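Local coordinates for uncharacterized protein (Bacteroides dorei DSM 17855, PDB 5TGF) that is of unproven function but probably acts as a serine hydrolase of the beta-lactamase family, and has a binding site for calcium, at residues I31-N36 and D300-F305; D240-A245 and T262-L267; G250-K255 and S322-P327; K255-H260 and R271-E276; A281-S286 and Y293-K298. All blocks are in the same frame, centred on the assembly; numbering follows the deposited sequence.

Contact 1: residues I31-N36 and D300-F305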
# COMPACT_ATOMS: atom_id res chain seq x y z
N ILE A 31 -8.63 12.60 9.28
CA ILE A 31 -8.64 11.24 9.79
C ILE A 31 -10.06 10.71 9.94
O ILE A 31 -11.02 11.48 10.18
CB ILE A 31 -7.88 11.17 11.11
CG1 ILE A 31 -7.69 9.72 11.51
CG2 ILE A 31 -8.58 11.96 12.19
CD1 ILE A 31 -6.53 9.52 12.43
N CYS A 32 -10.19 9.40 9.76
CA CYS A 32 -11.42 8.65 10.09
C CYS A 32 -11.06 7.33 10.75
O CYS A 32 -10.17 6.62 10.24
CB CYS A 32 -12.25 8.43 8.83
SG CYS A 32 -13.85 7.60 9.12
N VAL A 33 -11.68 7.04 11.90
CA VAL A 33 -11.47 5.79 12.65
C VAL A 33 -12.83 5.10 12.83
O VAL A 33 -13.79 5.72 13.31
CB VAL A 33 -10.85 6.03 14.05
CG1 VAL A 33 -10.68 4.72 14.80
CG2 VAL A 33 -9.54 6.81 13.94
N VAL A 34 -12.91 3.84 12.41
CA VAL A 34 -14.14 3.08 12.43
C VAL A 34 -13.92 1.83 13.27
O VAL A 34 -12.91 1.13 13.09
CB VAL A 34 -14.56 2.66 11.01
CG1 VAL A 34 -15.89 1.91 11.02
CG2 VAL A 34 -14.67 3.89 10.12
N LYS A 35 -14.84 1.58 14.21
CA LYS A 35 -14.74 0.38 15.07
C LYS A 35 -16.04 -0.39 14.99
O LYS A 35 -17.12 0.19 15.15
CB LYS A 35 -14.42 0.71 16.52
CG LYS A 35 -14.43 -0.52 17.44
CD LYS A 35 -14.09 -0.13 18.86
CE LYS A 35 -13.60 -1.30 19.71
NZ LYS A 35 -14.64 -2.32 19.92
N ASN A 36 -15.93 -1.68 14.67
CA ASN A 36 -17.10 -2.54 14.51
C ASN A 36 -18.18 -1.83 13.66
O ASN A 36 -19.35 -1.80 14.02
CB ASN A 36 -17.63 -2.96 15.91
CG ASN A 36 -16.61 -3.78 16.71
OD1 ASN A 36 -16.38 -3.51 17.89
ND2 ASN A 36 -15.97 -4.75 16.07
N ASP A 300 -8.58 -4.97 17.65
CA ASP A 300 -9.41 -3.80 17.99
C ASP A 300 -10.75 -3.78 17.26
O ASP A 300 -11.64 -3.09 17.67
CB ASP A 300 -8.71 -2.49 17.65
CG ASP A 300 -7.41 -2.27 18.40
OD1 ASP A 300 -7.25 -2.91 19.47
OD2 ASP A 300 -6.55 -1.46 17.92
N GLY A 301 -10.84 -4.46 16.13
CA GLY A 301 -11.98 -4.34 15.22
C GLY A 301 -12.04 -2.98 14.51
O GLY A 301 -13.13 -2.47 14.23
N VAL A 302 -10.86 -2.41 14.24
CA VAL A 302 -10.72 -1.06 13.76
C VAL A 302 -10.16 -1.03 12.32
O VAL A 302 -9.27 -1.83 11.96
CB VAL A 302 -9.77 -0.26 14.69
CG1 VAL A 302 -9.22 0.95 14.00
CG2 VAL A 302 -10.49 0.18 15.97
N TYR A 303 -10.70 -0.12 11.51
CA TYR A 303 -9.94 0.40 10.37
C TYR A 303 -9.92 1.93 10.41
O TYR A 303 -10.81 2.57 10.97
CB TYR A 303 -10.42 -0.17 9.04
CG TYR A 303 -11.86 0.15 8.68
CD1 TYR A 303 -12.14 1.24 7.90
CD2 TYR A 303 -12.91 -0.66 9.08
CE1 TYR A 303 -13.43 1.58 7.56
CE2 TYR A 303 -14.22 -0.37 8.70
CZ TYR A 303 -14.46 0.77 7.95
OH TYR A 303 -15.72 1.16 7.57
N GLY A 304 -8.80 2.51 9.97
CA GLY A 304 -8.65 3.94 9.91
C GLY A 304 -7.72 4.44 8.81
O GLY A 304 -6.87 3.69 8.25
N PHE A 305 -7.75 5.74 8.61
CA PHE A 305 -6.90 6.34 7.60
C PHE A 305 -6.62 7.77 8.03
O PHE A 305 -7.56 8.53 8.31
CB PHE A 305 -7.56 6.29 6.24
CG PHE A 305 -6.71 6.85 5.11
CD1 PHE A 305 -5.36 6.52 5.02
CD2 PHE A 305 -7.30 7.54 4.07
CE1 PHE A 305 -4.58 6.95 3.96
CE2 PHE A 305 -6.53 7.99 3.01
CZ PHE A 305 -5.17 7.71 2.96
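V34 and Y303 carry this contact, which pairs the early strand 28-35 with the late strand 302-307 in the antiparallel sheet of the beta-lactamase fold. V34 N donates to Y303 O at 2.8 Å, nearly along the C=O axis, and Y303 N returns a bond to V34 O at 3.0 Å. Their side chains lie side by side on one face of the sheet. CG of Y303 takes the crowded position between its backbone N and carbonyl carbon (chi1 62°), which swings the ring over V34. V34 CB makes a CH-pi contact, 3.8 Å from the Y303 ring centroid and 17° off the ring normal. V34 CG1 is 3.5 Å from Y303 OH, and V34 CG2 is 3.7 Å from Y303 CE1. Helix 207-218 packs on this face. F305 pairs with C32 by two backbone bonds, but its ring turns from strand 31-35 and stacks on Y210. On the other face K35 extends past D300 O and bends at its last torsion to donate to N36 OD1. N36 N bonds to G301 O at 2.9 Å. The main chain thus supplies every hydrogen bond between the segments, and side chains add mainly apolar packing.

Contact 2: residues D240-A245 and T262-L267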
# COMPACT_ATOMS: atom_id res chain seq x y z
N ASP A 240 1.98 -14.13 5.02
CA ASP A 240 3.42 -14.01 4.89
C ASP A 240 3.84 -14.25 3.45
O ASP A 240 3.77 -15.37 2.98
CB ASP A 240 4.08 -15.07 5.80
CG ASP A 240 5.60 -15.04 5.74
OD1 ASP A 240 6.20 -14.12 5.15
OD2 ASP A 240 6.22 -15.89 6.38
N GLN A 241 4.28 -13.21 2.75
CA GLN A 241 4.84 -13.38 1.42
C GLN A 241 6.35 -13.16 1.37
O GLN A 241 6.96 -13.21 0.31
CB GLN A 241 4.10 -12.46 0.42
CG GLN A 241 2.60 -12.67 0.36
CD GLN A 241 2.21 -14.04 -0.20
OE1 GLN A 241 3.05 -14.76 -0.71
NE2 GLN A 241 0.92 -14.38 -0.13
N VAL A 242 6.96 -12.91 2.52
CA VAL A 242 8.41 -12.74 2.60
C VAL A 242 9.05 -14.12 2.68
O VAL A 242 10.02 -14.41 2.01
CB VAL A 242 8.79 -11.87 3.81
CG1 VAL A 242 10.30 -11.80 3.94
CG2 VAL A 242 8.24 -10.45 3.64
N ARG A 243 8.46 -14.98 3.51
CA ARG A 243 8.86 -16.38 3.65
C ARG A 243 10.30 -16.56 4.12
O ARG A 243 10.61 -16.14 5.22
CB ARG A 243 8.47 -17.11 2.40
CG ARG A 243 6.98 -16.94 2.24
CD ARG A 243 6.42 -17.83 1.22
NE ARG A 243 5.10 -17.42 0.76
CZ ARG A 243 4.48 -18.10 -0.19
NH1 ARG A 243 5.04 -19.22 -0.62
NH2 ARG A 243 3.32 -17.72 -0.67
N ASN A 244 11.17 -17.16 3.32
CA ASN A 244 12.55 -17.39 3.78
C ASN A 244 13.51 -16.31 3.33
O ASN A 244 14.72 -16.43 3.52
CB ASN A 244 13.07 -18.74 3.29
CG ASN A 244 12.26 -19.89 3.83
OD1 ASN A 244 12.06 -20.02 5.04
ND2 ASN A 244 11.77 -20.74 2.93
N ALA A 245 13.00 -15.26 2.68
CA ALA A 245 13.86 -14.19 2.24
C ALA A 245 14.54 -13.54 3.46
O ALA A 245 13.91 -13.38 4.51
CB ALA A 245 13.07 -13.15 1.44
N THR A 262 10.07 -11.90 10.88
CA THR A 262 10.62 -11.75 9.52
C THR A 262 9.49 -11.63 8.50
O THR A 262 9.75 -11.19 7.38
CB THR A 262 11.53 -12.96 9.11
OG1 THR A 262 10.75 -14.15 9.12
CG2 THR A 262 12.65 -13.11 10.03
N SER A 263 8.26 -12.02 8.88
CA SER A 263 7.11 -12.06 7.97
C SER A 263 6.48 -10.66 7.86
O SER A 263 5.27 -10.46 8.09
CB SER A 263 6.09 -13.07 8.47
OG SER A 263 5.61 -12.75 9.76
N ILE A 264 7.29 -9.69 7.45
CA ILE A 264 6.90 -8.26 7.55
C ILE A 264 6.01 -7.74 6.42
O ILE A 264 5.53 -6.60 6.48
CB ILE A 264 8.13 -7.35 7.68
CG1 ILE A 264 9.04 -7.49 6.44
CG2 ILE A 264 8.83 -7.67 9.01
CD1 ILE A 264 10.29 -6.64 6.48
N TYR A 265 5.77 -8.55 5.40
CA TYR A 265 5.03 -8.03 4.23
C TYR A 265 4.18 -9.11 3.60
O TYR A 265 4.58 -10.28 3.54
CB TYR A 265 6.02 -7.45 3.19
CG TYR A 265 5.52 -6.28 2.39
CD1 TYR A 265 5.59 -4.98 2.88
CD2 TYR A 265 4.95 -6.47 1.12
CE1 TYR A 265 5.15 -3.90 2.14
CE2 TYR A 265 4.50 -5.38 0.37
CZ TYR A 265 4.59 -4.11 0.89
OH TYR A 265 4.18 -3.02 0.12
N GLY A 266 3.02 -8.69 3.10
CA GLY A 266 2.13 -9.51 2.32
C GLY A 266 2.21 -9.14 0.86
O GLY A 266 3.32 -9.14 0.28
N LEU A 267 1.06 -8.92 0.22
CA LEU A 267 0.99 -8.38 -1.14
C LEU A 267 0.64 -6.91 -1.10
O LEU A 267 -0.47 -6.51 -0.70
CB LEU A 267 -0.04 -9.13 -1.98
CG LEU A 267 0.13 -10.65 -2.01
CD1 LEU A 267 -1.03 -11.30 -2.78
CD2 LEU A 267 1.43 -11.06 -2.68
O HOH W 1 8.86 -15.26 7.03
O HOH W 2 12.50 -14.55 6.39
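One backbone hydrogen bond joins these two loops: Q241 N donates to Y265 O at 3.0 Å, in the carbonyl plane and fairly straight. The side chains pack around it. Q241 CG is anti to the carbonyl carbon (chi1 -57°) and lies 3.6 Å from L267 CD2, while Q241 CB rests on G266 O. V242 touches the other loop with both methyls. V242 CG1 meets T262 O at 3.5 Å, and V242 CG2 meets Y265 CB at 3.8 Å. The D240 carboxylate lies against S263, with D240 CG 3.4 Å from S263 CB. A second layer fixes these groups. D240 OD1 is gripped by two backbone donors, V242 N and R243 N, both from above the carboxylate plane. R243 N is 2.9 Å from D240 OD1 and its bond is almost straight. The bend of Q241 at chi2 (-67°) turns its amide to two partners: R243 NH2 donates to OE1, and NE2 is held by T236 O of helix 231-238. Water 1 links D240 OD2, R243 O and T262 OG1, bridging the two loops. Further out, R271 NE binds S263 O, and the Y265 ring meets H106 and W270 edge-to-face. The Y265 side chain also touches residues of a possible SxxK active-site motif. The arrangement is an Asx turn at D240 that leads into a type II' beta turn from V242 to A245.

Contact 3: residues G250-K255 and S322-P327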
# COMPACT_ATOMS: atom_id res chain seq x y z
N GLY A 250 16.57 -3.12 10.48
CA GLY A 250 16.16 -1.73 10.26
C GLY A 250 15.16 -1.48 9.12
O GLY A 250 15.03 -0.36 8.66
N GLU A 251 14.40 -2.50 8.69
CA GLU A 251 13.28 -2.21 7.78
C GLU A 251 12.14 -1.61 8.61
O GLU A 251 12.18 -1.59 9.85
CB GLU A 251 12.84 -3.48 7.05
CG GLU A 251 13.94 -4.18 6.26
CD GLU A 251 14.38 -3.44 5.00
OE1 GLU A 251 13.72 -2.50 4.53
OE2 GLU A 251 15.47 -3.79 4.48
N TYR A 252 11.12 -1.13 7.92
CA TYR A 252 10.06 -0.32 8.53
C TYR A 252 9.41 -0.94 9.76
O TYR A 252 9.22 -0.26 10.76
CB TYR A 252 9.00 0.05 7.48
CG TYR A 252 7.74 0.60 8.09
CD1 TYR A 252 7.60 1.96 8.42
CD2 TYR A 252 6.70 -0.23 8.34
CE1 TYR A 252 6.42 2.41 8.97
CE2 TYR A 252 5.52 0.22 8.86
CZ TYR A 252 5.41 1.53 9.22
OH TYR A 252 4.22 1.86 9.86
N VAL A 253 9.07 -2.22 9.72
CA VAL A 253 8.36 -2.81 10.87
C VAL A 253 9.24 -2.81 12.15
O VAL A 253 8.76 -2.48 13.26
CB VAL A 253 7.80 -4.21 10.52
CG1 VAL A 253 7.42 -4.98 11.75
CG2 VAL A 253 6.63 -4.09 9.55
N GLU A 254 10.51 -3.16 11.99
CA GLU A 254 11.45 -3.17 13.13
C GLU A 254 11.75 -1.75 13.61
O GLU A 254 11.63 -1.46 14.81
CB GLU A 254 12.79 -3.88 12.79
CG GLU A 254 13.85 -3.78 13.92
CD GLU A 254 15.29 -4.18 13.48
OE1 GLU A 254 15.41 -5.15 12.71
OE2 GLU A 254 16.31 -3.50 13.85
N LYS A 255 11.96 -0.84 12.67
CA LYS A 255 12.34 0.52 12.96
C LYS A 255 11.19 1.36 13.52
O LYS A 255 11.38 2.13 14.45
CB LYS A 255 12.90 1.19 11.70
CG LYS A 255 13.47 2.57 11.98
CD LYS A 255 14.43 3.01 10.89
CE LYS A 255 14.64 4.50 10.97
NZ LYS A 255 15.45 4.99 9.83
N SER A 322 7.40 11.62 8.98
CA SER A 322 6.09 11.39 8.40
C SER A 322 5.93 9.94 7.91
O SER A 322 4.84 9.55 7.48
CB SER A 322 5.81 12.37 7.25
OG SER A 322 6.83 12.33 6.28
N PHE A 323 7.03 9.18 7.88
CA PHE A 323 6.97 7.75 7.52
C PHE A 323 7.10 6.85 8.76
O PHE A 323 6.15 6.13 9.14
CB PHE A 323 8.06 7.45 6.49
CG PHE A 323 8.06 6.04 5.99
CD1 PHE A 323 6.95 5.52 5.33
CD2 PHE A 323 9.21 5.27 6.07
CE1 PHE A 323 6.96 4.21 4.84
CE2 PHE A 323 9.24 3.98 5.54
CZ PHE A 323 8.11 3.45 4.93
N TYR A 324 8.25 6.93 9.43
CA TYR A 324 8.51 6.05 10.58
C TYR A 324 7.71 6.36 11.83
O TYR A 324 7.58 5.50 12.70
CB TYR A 324 10.01 6.04 10.91
CG TYR A 324 10.86 5.51 9.78
CD1 TYR A 324 10.86 4.15 9.48
CD2 TYR A 324 11.65 6.33 9.02
CE1 TYR A 324 11.62 3.64 8.48
CE2 TYR A 324 12.43 5.82 7.99
CZ TYR A 324 12.42 4.46 7.76
OH TYR A 324 13.13 3.94 6.74
N GLY A 325 7.15 7.57 11.92
CA GLY A 325 6.36 7.98 13.09
C GLY A 325 4.90 7.58 13.01
O GLY A 325 4.20 7.57 14.01
N SER A 326 4.44 7.20 11.81
CA SER A 326 3.01 7.01 11.57
C SER A 326 2.28 6.00 12.45
O SER A 326 1.13 6.26 12.86
CB SER A 326 2.82 6.62 10.11
OG SER A 326 3.26 7.71 9.30
N PRO A 327 2.92 4.86 12.81
CA PRO A 327 2.20 3.94 13.70
C PRO A 327 1.87 4.49 15.08
O PRO A 327 1.14 3.80 15.82
CB PRO A 327 3.19 2.75 13.89
CG PRO A 327 4.12 2.86 12.79
CD PRO A 327 4.21 4.29 12.37
O HOH W 3 13.29 1.33 7.00
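The first turn of helix 252-257 meets a type I beta turn, F323-S326, through a cluster of aromatic side chains and a cation-pi pair. K255 extends beyond CG and crosses the Y324 ring obliquely. K255 CE sits over the ring centre, 3.8 Å from the Y324 centroid and only 4° off the normal. K255 NZ lies over the same face, 4.0 Å from the Y324 centroid, so the lysine adds CH-pi and cation-pi contacts together. F323 CD2 covers the opposite face of Y324, which leaves that ring sandwiched. Y252 CG is anti to the backbone N (chi1 167°), and the ring reaches across to the turn. Y252 CD1 stands over one face of the F323 ring, 3.8 Å from F323 CZ, with the two ring planes oblique at 41°. At the far end Y252 and P327 meet tip to tip, Y252 OH being 3.1 Å from P327 CG. The same hydroxyl is hydrogen-bonded to E272 OE2 of strand 270-274, which ties the helix to the sheet. Water 3 lies at the edge of the Y324 ring, 2.6 Å from Y324 OH, and donates to G250 O at 2.9 Å.

Contact 4: residues K255-H260 and R271-E276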
# COMPACT_ATOMS: atom_id res chain seq x y z
N LYS A 255 11.96 -0.84 12.67
CA LYS A 255 12.34 0.52 12.96
C LYS A 255 11.19 1.36 13.52
O LYS A 255 11.38 2.13 14.45
CB LYS A 255 12.90 1.19 11.70
CG LYS A 255 13.47 2.57 11.98
CD LYS A 255 14.43 3.01 10.89
CE LYS A 255 14.64 4.50 10.97
NZ LYS A 255 15.45 4.99 9.83
N ALA A 256 10.01 1.21 12.94
CA ALA A 256 8.84 2.00 13.32
C ALA A 256 8.01 1.41 14.45
O ALA A 256 7.40 2.17 15.23
CB ALA A 256 7.95 2.24 12.10
N LEU A 257 7.91 0.09 14.53
CA LEU A 257 7.09 -0.56 15.53
C LEU A 257 7.84 -1.38 16.56
O LEU A 257 7.22 -1.94 17.48
CB LEU A 257 5.99 -1.43 14.87
CG LEU A 257 4.99 -0.69 13.98
CD1 LEU A 257 5.26 -0.91 12.50
CD2 LEU A 257 3.58 -1.09 14.34
N GLY A 258 9.14 -1.61 16.35
CA GLY A 258 9.89 -2.47 17.30
C GLY A 258 9.58 -3.95 17.25
O GLY A 258 9.84 -4.68 18.22
N GLN A 259 8.97 -4.41 16.16
CA GLN A 259 8.61 -5.82 16.06
C GLN A 259 9.69 -6.53 15.25
O GLN A 259 10.17 -5.99 14.22
CB GLN A 259 7.26 -5.99 15.39
CG GLN A 259 6.14 -5.14 15.98
CD GLN A 259 5.83 -5.50 17.44
OE1 GLN A 259 5.28 -6.55 17.72
NE2 GLN A 259 6.20 -4.64 18.35
N HIS A 260 10.01 -7.77 15.62
CA HIS A 260 11.19 -8.45 15.03
C HIS A 260 10.90 -9.71 14.21
O HIS A 260 11.84 -10.43 13.81
CB HIS A 260 12.21 -8.79 16.14
CG HIS A 260 12.57 -7.62 17.01
ND1 HIS A 260 13.41 -6.62 16.59
CD2 HIS A 260 12.24 -7.33 18.29
CE1 HIS A 260 13.52 -5.72 17.54
NE2 HIS A 260 12.85 -6.14 18.59
N ARG A 271 2.75 -6.30 7.20
CA ARG A 271 2.29 -7.04 8.36
C ARG A 271 2.93 -6.50 9.63
O ARG A 271 4.03 -6.87 9.99
CB ARG A 271 2.59 -8.53 8.14
CG ARG A 271 1.86 -9.13 6.94
CD ARG A 271 2.27 -10.56 6.56
NE ARG A 271 2.73 -11.38 7.68
CZ ARG A 271 2.09 -12.38 8.27
NH1 ARG A 271 0.84 -12.71 7.97
NH2 ARG A 271 2.70 -13.02 9.22
N GLU A 272 2.31 -5.47 10.20
CA GLU A 272 2.96 -4.71 11.28
C GLU A 272 2.96 -5.50 12.61
O GLU A 272 3.95 -5.49 13.32
CB GLU A 272 2.26 -3.37 11.53
CG GLU A 272 2.41 -2.38 10.39
CD GLU A 272 1.90 -0.98 10.75
OE1 GLU A 272 1.00 -0.87 11.59
OE2 GLU A 272 2.33 -0.02 10.11
N LEU A 273 1.85 -6.14 12.95
CA LEU A 273 1.79 -6.95 14.18
C LEU A 273 1.29 -8.35 13.81
O LEU A 273 0.25 -8.51 13.12
CB LEU A 273 0.83 -6.32 15.19
CG LEU A 273 1.07 -4.88 15.58
CD1 LEU A 273 -0.07 -4.36 16.48
CD2 LEU A 273 2.42 -4.77 16.27
N VAL A 274 1.98 -9.35 14.37
CA VAL A 274 1.73 -10.74 13.99
C VAL A 274 1.64 -11.61 15.23
O VAL A 274 2.34 -11.38 16.23
CB VAL A 274 2.86 -11.23 13.04
CG1 VAL A 274 2.73 -12.70 12.74
CG2 VAL A 274 2.80 -10.48 11.71
N ASP A 275 0.69 -12.53 15.20
CA ASP A 275 0.58 -13.56 16.25
C ASP A 275 1.49 -14.76 15.88
O ASP A 275 1.23 -15.46 14.91
CB ASP A 275 -0.87 -14.01 16.40
CG ASP A 275 -1.04 -15.13 17.42
OD1 ASP A 275 -0.75 -14.90 18.60
OD2 ASP A 275 -1.40 -16.26 17.02
N GLU A 276 2.57 -14.96 16.66
CA GLU A 276 3.54 -16.05 16.43
C GLU A 276 2.88 -17.44 16.34
O GLU A 276 3.16 -18.20 15.43
CB GLU A 276 4.62 -16.09 17.54
CG GLU A 276 5.80 -15.12 17.37
CD GLU A 276 5.48 -13.65 17.69
OE1 GLU A 276 6.34 -12.77 17.39
OE2 GLU A 276 4.39 -13.39 18.24
O HOH W 4 4.10 -8.50 16.30
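L257 and E272 both turn CG anti to the carbonyl carbon (chi1 -61° and -67°), and their side chains cross at about a right angle. The L257 fork then straddles the extended glutamate. L257 CD1 lies 3.8 Å from E272 CG, and L257 CD2 lies 3.8 Å from E272 OE1. Q259 starts off the same way, but bends at chi2 (-63°), so that its chain curls over the strand. Q259 CG comes 3.5 Å from E272 O, which is buried by the contact with no partner in the model. The Q259 amide crosses L273, with Q259 OE1 3.7 Å from L273 CD2. The bend also points Q259 NE2 back at the end of the helix. Q259 NE2 donates to L257 O at 3.0 Å, almost straight, from above that carbonyl plane. Water 4 spans the two segments, donating to Q259 OE1 at 2.7 Å and accepting from V274 N at 3.0 Å. Helix 252-257 thus ends over the edge strand 270-274, where E272 and L273 face Q283 in a classic beta bulge. No direct hydrogen bond joins the segments. The E272 carboxylate is satisfied from other sides: S285 OG joins Y252 at OE2, while Y293 OH and Q283 NE2 bind OE1. With both methyls of L257 against it, the carboxylate has an apolar lid, which would probably strengthen its bonds to those neutral donors.

Contact 5: residues A281-S286 and Y293-K298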
# COMPACT_ATOMS: atom_id res chain seq x y z
N ALA A 281 -1.41 -12.09 10.77
CA ALA A 281 -1.17 -10.67 11.03
C ALA A 281 -2.50 -10.05 11.49
O ALA A 281 -3.56 -10.29 10.90
CB ALA A 281 -0.66 -9.98 9.77
N TYR A 282 -2.45 -9.32 12.58
CA TYR A 282 -3.64 -8.67 13.11
C TYR A 282 -3.57 -7.15 13.04
O TYR A 282 -4.57 -6.46 13.27
CB TYR A 282 -3.92 -9.17 14.54
CG TYR A 282 -2.92 -8.81 15.60
CD1 TYR A 282 -2.94 -7.58 16.23
CD2 TYR A 282 -1.97 -9.73 16.02
CE1 TYR A 282 -2.03 -7.25 17.22
CE2 TYR A 282 -1.03 -9.41 17.00
CZ TYR A 282 -1.10 -8.17 17.61
OH TYR A 282 -0.20 -7.83 18.58
N GLN A 283 -2.43 -6.62 12.65
CA GLN A 283 -2.37 -5.21 12.19
C GLN A 283 -1.62 -5.14 10.87
O GLN A 283 -0.50 -5.65 10.74
CB GLN A 283 -1.72 -4.31 13.24
CG GLN A 283 -1.90 -2.82 12.92
CD GLN A 283 -1.55 -1.91 14.08
OE1 GLN A 283 -2.38 -1.67 14.95
NE2 GLN A 283 -0.32 -1.39 14.11
N ILE A 284 -2.29 -4.57 9.88
CA ILE A 284 -1.79 -4.44 8.52
C ILE A 284 -1.91 -2.95 8.09
O ILE A 284 -2.85 -2.22 8.47
CB ILE A 284 -2.63 -5.33 7.58
CG1 ILE A 284 -2.41 -6.83 7.91
CG2 ILE A 284 -2.29 -5.08 6.11
CD1 ILE A 284 -3.58 -7.67 7.52
N SER A 285 -0.93 -2.49 7.31
CA SER A 285 -0.88 -1.10 6.88
C SER A 285 -0.18 -0.95 5.55
O SER A 285 0.44 -1.89 5.03
CB SER A 285 -0.13 -0.28 7.92
OG SER A 285 1.25 -0.55 7.75
N SER A 286 -0.30 0.26 4.98
CA SER A 286 0.47 0.66 3.79
C SER A 286 0.88 2.16 3.87
O SER A 286 0.33 3.00 3.15
CB SER A 286 -0.34 0.37 2.53
OG SER A 286 0.50 0.34 1.36
N TYR A 293 -1.35 7.21 6.20
CA TYR A 293 -1.27 5.99 7.02
C TYR A 293 -2.65 5.34 7.10
O TYR A 293 -3.49 5.75 7.93
CB TYR A 293 -0.79 6.31 8.41
CG TYR A 293 -0.60 5.07 9.27
CD1 TYR A 293 0.47 4.20 9.05
CD2 TYR A 293 -1.42 4.83 10.34
CE1 TYR A 293 0.64 3.07 9.84
CE2 TYR A 293 -1.26 3.72 11.14
CZ TYR A 293 -0.22 2.85 10.89
OH TYR A 293 -0.10 1.72 11.70
N PRO A 294 -2.87 4.32 6.28
CA PRO A 294 -4.01 3.47 6.42
C PRO A 294 -3.70 2.20 7.22
O PRO A 294 -2.64 1.59 7.03
CB PRO A 294 -4.33 3.13 4.97
CG PRO A 294 -2.97 3.06 4.30
CD PRO A 294 -2.06 3.95 5.10
N TRP A 295 -4.63 1.76 8.06
CA TRP A 295 -4.42 0.51 8.77
C TRP A 295 -5.69 -0.21 9.12
O TRP A 295 -6.78 0.39 9.22
CB TRP A 295 -3.59 0.75 10.02
CG TRP A 295 -4.36 1.21 11.21
CD1 TRP A 295 -4.68 0.46 12.31
CD2 TRP A 295 -4.81 2.55 11.50
NE1 TRP A 295 -5.39 1.23 13.22
CE2 TRP A 295 -5.43 2.52 12.78
CE3 TRP A 295 -4.75 3.77 10.80
CZ2 TRP A 295 -6.03 3.66 13.36
CZ3 TRP A 295 -5.35 4.90 11.38
CH2 TRP A 295 -5.95 4.84 12.66
N ILE A 296 -5.51 -1.50 9.40
CA ILE A 296 -6.55 -2.31 10.01
C ILE A 296 -5.92 -3.00 11.23
O ILE A 296 -4.79 -3.53 11.15
CB ILE A 296 -7.05 -3.36 9.03
CG1 ILE A 296 -7.84 -2.72 7.90
CG2 ILE A 296 -7.87 -4.43 9.73
CD1 ILE A 296 -8.24 -3.72 6.83
N ASN A 297 -6.63 -2.99 12.36
CA ASN A 297 -6.27 -3.80 13.52
C ASN A 297 -7.44 -4.74 13.84
O ASN A 297 -8.52 -4.31 14.32
CB ASN A 297 -5.90 -2.94 14.73
CG ASN A 297 -5.38 -3.78 15.91
OD1 ASN A 297 -6.05 -4.70 16.38
ND2 ASN A 297 -4.17 -3.50 16.34
N LYS A 298 -7.25 -6.02 13.52
CA LYS A 298 -8.34 -6.98 13.67
C LYS A 298 -8.72 -7.25 15.13
O LYS A 298 -9.84 -7.60 15.40
CB LYS A 298 -8.03 -8.29 12.96
CG LYS A 298 -7.85 -8.12 11.46
CD LYS A 298 -7.57 -9.45 10.80
CE LYS A 298 -6.90 -9.26 9.46
NZ LYS A 298 -6.96 -10.49 8.65
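Strands 283-285 and 293-297 run antiparallel, their axes 159° apart, with I284 and I296 as a hydrogen-bonded pair between the non-hydrogen-bonded pairs Q283-N297 and S285-W295. I284 N reaches I296 O at 3.0 Å and I296 N reaches I284 O at 2.9 Å. Near the K298 end, K298 N donates to Y282 O at 2.7 Å. Near P294, S286 N makes only a weak bond to P294 O. Q283 and N297 share a face and join through their amides. CG of each is anti to its backbone N, and the side chains cross obliquely with the amide planes 73° apart. N297 ND2 donates to Q283 OE1 at 2.9 Å. The acceptor lies in the plane of the N297 amide, but the donor stands above the Q283 carbonyl plane. N297 OD1 accepts from D300 N. This is a beta hairpin inside the antiparallel sheet of the beta-lactamase fold, and Y282 and Q283 form a classic bulge facing L273. On the face of Q283 and N297, S285 CB packs beside Y293, 3.9 Å from Y293 CE1. I284 and I296 occupy the other face, where helix 207-218 covers I296. I284 CD1 also meets the extended chain of K298, whose NZ is held by Q238. P294 CD lies 3.2 Å from S286 O, and S286 OG binds S58 O, at the serine of a possible SxxK motif.

In the fold
Contacts 1 and 5 build the same antiparallel sheet. They touch where strands 293-297 and 302-307 pair, W295 N bonding to G304 O. Both are buried and rest chiefly on backbone hydrogen bonds. Contact 2 is also buried, but it joins loops through a single backbone bond, side-chain packing and bridging waters. Contacts 3 and 4 share helix 252-257 and are only partly buried; neither has a direct hydrogen bond across its segments. Contact 3 relies on aromatic and cation-pi packing, contact 4 on aliphatic packing and a water bridge. E272 is the point that contacts 3, 4 and 5 have in common.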